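Local coordinates for superoxide dismutase [Mn/Fe] (Aeropyrum pernix, PDB 3AK2) that catalyses the dismutation of superoxide to oxygen and hydrogen peroxide, working as a cambialistic enzyme with either manganese or iron at its active site, at the manganese (II) ion site. Numbering follows the deposited sequence. Chains: chain A/B, Superoxide dismutase [Mn/Fe].

The manganese (II) ion site. Residues chain A 31, 35, 39, 75, 79, 130, 165, 167, 169; chain B 168. With MN (manganese (II) ion), chain C.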
loop_
_atom_site.group_PDB
_atom_site.type_symbol
_atom_site.label_atom_id
_atom_site.label_comp_id
_atom_site.label_asym_id
_atom_site.label_seq_id
_atom_site.Cartn_x
_atom_site.Cartn_y
_atom_site.Cartn_z
ATOM N N HIS A 31 -15.395 12.919 -15.378
ATOM C CA HIS A 31 -14.457 13.038 -14.274
ATOM C C HIS A 31 -15.113 13.728 -13.083
ATOM O O HIS A 31 -14.948 13.317 -11.931
ATOM C CB HIS A 31 -13.238 13.826 -14.731
ATOM C CG HIS A 31 -12.022 13.593 -13.896
ATOM N ND1 HIS A 31 -10.791 14.124 -14.215
ATOM C CD2 HIS A 31 -11.841 12.873 -12.763
ATOM C CE1 HIS A 31 -9.908 13.755 -13.305
ATOM N NE2 HIS A 31 -10.517 12.988 -12.417
ATOM N N HIS A 35 -16.699 10.431 -11.250
ATOM C CA HIS A 35 -15.607 10.109 -10.334
ATOM C C HIS A 35 -15.566 10.998 -9.092
ATOM O O HIS A 35 -15.627 10.497 -7.972
ATOM C CB HIS A 35 -14.268 10.086 -11.067
ATOM C CG HIS A 35 -14.215 9.065 -12.156
ATOM N ND1 HIS A 35 -14.076 7.718 -11.900
ATOM C CD2 HIS A 35 -14.326 9.182 -13.500
ATOM C CE1 HIS A 35 -14.083 7.052 -13.041
ATOM N NE2 HIS A 35 -14.236 7.917 -14.027
ATOM N N TYR A 39 -16.454 10.048 -4.896
ATOM C CA TYR A 39 -15.620 10.233 -3.706
ATOM C C TYR A 39 -16.340 11.044 -2.636
ATOM O O TYR A 39 -16.266 10.726 -1.446
ATOM C CB TYR A 39 -14.263 10.855 -4.050
ATOM C CG TYR A 39 -13.558 10.166 -5.194
ATOM C CD1 TYR A 39 -13.411 8.779 -5.223
ATOM C CD2 TYR A 39 -13.034 10.907 -6.250
ATOM C CE1 TYR A 39 -12.771 8.151 -6.286
ATOM C CE2 TYR A 39 -12.399 10.293 -7.308
ATOM C CZ TYR A 39 -12.269 8.923 -7.325
ATOM O OH TYR A 39 -11.620 8.333 -8.386
ATOM N N GLY A 75 -9.761 11.493 -2.196
ATOM C CA GLY A 75 -10.215 11.721 -3.564
ATOM C C GLY A 75 -10.924 13.054 -3.673
ATOM O O GLY A 75 -10.705 13.825 -4.611
ATOM N N HIS A 79 -9.313 16.246 -5.882
ATOM C CA HIS A 79 -10.044 16.790 -7.037
ATOM C C HIS A 79 -10.459 18.242 -6.818
ATOM O O HIS A 79 -10.467 19.036 -7.757
ATOM C CB HIS A 79 -11.247 15.918 -7.408
ATOM C CG HIS A 79 -10.866 14.603 -8.013
ATOM N ND1 HIS A 79 -10.491 13.519 -7.248
ATOM C CD2 HIS A 79 -10.780 14.200 -9.304
ATOM C CE1 HIS A 79 -10.193 12.506 -8.042
ATOM N NE2 HIS A 79 -10.361 12.892 -9.295
ATOM N N TRP A 130 -1.246 10.654 -8.448
ATOM C CA TRP A 130 -1.106 12.095 -8.619
ATOM C C TRP A 130 0.351 12.500 -8.603
ATOM O O TRP A 130 1.153 11.916 -7.881
ATOM C CB TRP A 130 -1.790 12.833 -7.459
ATOM C CG TRP A 130 -3.226 12.502 -7.294
ATOM C CD1 TRP A 130 -3.749 11.400 -6.679
ATOM C CD2 TRP A 130 -4.344 13.286 -7.732
ATOM N NE1 TRP A 130 -5.119 11.440 -6.727
ATOM C CE2 TRP A 130 -5.513 12.587 -7.365
ATOM C CE3 TRP A 130 -4.468 14.511 -8.406
ATOM C CZ2 TRP A 130 -6.791 13.066 -7.650
ATOM C CZ3 TRP A 130 -5.739 14.990 -8.682
ATOM C CH2 TRP A 130 -6.882 14.265 -8.311
ATOM N N ASP A 165 -3.705 14.914 -11.873
ATOM C CA ASP A 165 -4.336 13.611 -11.771
ATOM C C ASP A 165 -3.819 12.732 -12.900
ATOM O O ASP A 165 -3.987 13.074 -14.079
ATOM C CB ASP A 165 -5.846 13.792 -11.897
ATOM C CG ASP A 165 -6.631 12.542 -11.559
ATOM O OD1 ASP A 165 -6.039 11.480 -11.252
ATOM O OD2 ASP A 165 -7.867 12.646 -11.593
ATOM N N TRP A 167 -4.608 9.285 -12.719
ATOM C CA TRP A 167 -5.504 8.143 -12.844
ATOM C C TRP A 167 -5.831 7.990 -14.321
ATOM O O TRP A 167 -5.886 8.980 -15.054
ATOM C CB TRP A 167 -6.793 8.364 -12.072
ATOM C CG TRP A 167 -6.681 8.140 -10.596
ATOM C CD1 TRP A 167 -5.873 8.811 -9.717
ATOM C CD2 TRP A 167 -7.423 7.196 -9.822
ATOM N NE1 TRP A 167 -6.064 8.333 -8.444
ATOM C CE2 TRP A 167 -7.016 7.348 -8.477
ATOM C CE3 TRP A 167 -8.394 6.235 -10.131
ATOM C CZ2 TRP A 167 -7.542 6.565 -7.442
ATOM C CZ3 TRP A 167 -8.920 5.462 -9.107
ATOM C CH2 TRP A 167 -8.492 5.633 -7.776
ATOM N N HIS A 169 -8.579 7.370 -15.808
ATOM C CA HIS A 169 -9.799 8.092 -16.177
ATOM C C HIS A 169 -9.573 9.568 -16.503
ATOM O O HIS A 169 -10.433 10.201 -17.116
ATOM C CB HIS A 169 -10.910 7.939 -15.126
ATOM C CG HIS A 169 -10.617 8.587 -13.802
ATOM N ND1 HIS A 169 -10.522 7.863 -12.633
ATOM C CD2 HIS A 169 -10.438 9.885 -13.451
ATOM C CE1 HIS A 169 -10.282 8.682 -11.624
ATOM N NE2 HIS A 169 -10.222 9.916 -12.093
ATOM N N GLU B 168 -8.672 0.630 -15.005
ATOM C CA GLU B 168 -9.520 1.452 -15.865
ATOM C C GLU B 168 -9.266 1.186 -17.354
ATOM O O GLU B 168 -10.212 1.146 -18.144
ATOM C CB GLU B 168 -9.395 2.933 -15.493
ATOM C CG GLU B 168 -9.918 3.203 -14.080
ATOM C CD GLU B 168 -9.777 4.640 -13.636
ATOM O OE1 GLU B 168 -8.731 5.262 -13.924
ATOM O OE2 GLU B 168 -10.719 5.134 -12.976
HETATM MN MN MN C . -9.540 11.686 -10.951
HETATM O O HOH W 1 -8.319 10.551 -9.641
#
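The catalytic manganese of this Fe/Mn superoxide dismutase takes A:His31 from helix 25-54, A:His79 from helix 62-82, A:Asp165 from the end of strand 163-165 and A:His169 from the 3-10 helix 168-170, the last two belonging to the family's D-x-W-E-H signature, whose chain B glutamate reaches across. Each histidine binds through NE2, that of A:His31 2.2 Å from MN; the carboxylate OD2 of A:Asp165 lies 2.0 Å from MN, and water 1 completes a near trigonal bipyramid. A:Asp165 OD1, the oxygen not bound to MN, accepts the backbone N of A:Trp167 at 3.0 Å, which probably steadies the carboxylate. The A:His79 ring is held in its rotation by a hydrogen bond from ND1 to A:Gly75 O, 2.7 Å away and one turn back, while A:Trp130 CH2 sits over one face. A:His169, with CG in the crowded position between backbone N and carbonyl carbon (chi1 67°), is packed between A:Trp167 CB and the A:His35 ring. A:His169 ND1 meets the syn lone pair of B:Glu168 OE2 at 2.8 Å, the oxygen lying in the ring plane, and its backbone N reaches B:Glu168 OE1 from above the carboxylate plane. The B:Glu168 carboxylate may make the ligand more electron-rich; an alanine here would remove both bonds to A:His169, which would probably loosen the ring's orientation and weaken the link between subunits. The metal lies between the helical hairpin and the C-terminal alpha/beta domain, beside the neighbouring subunit.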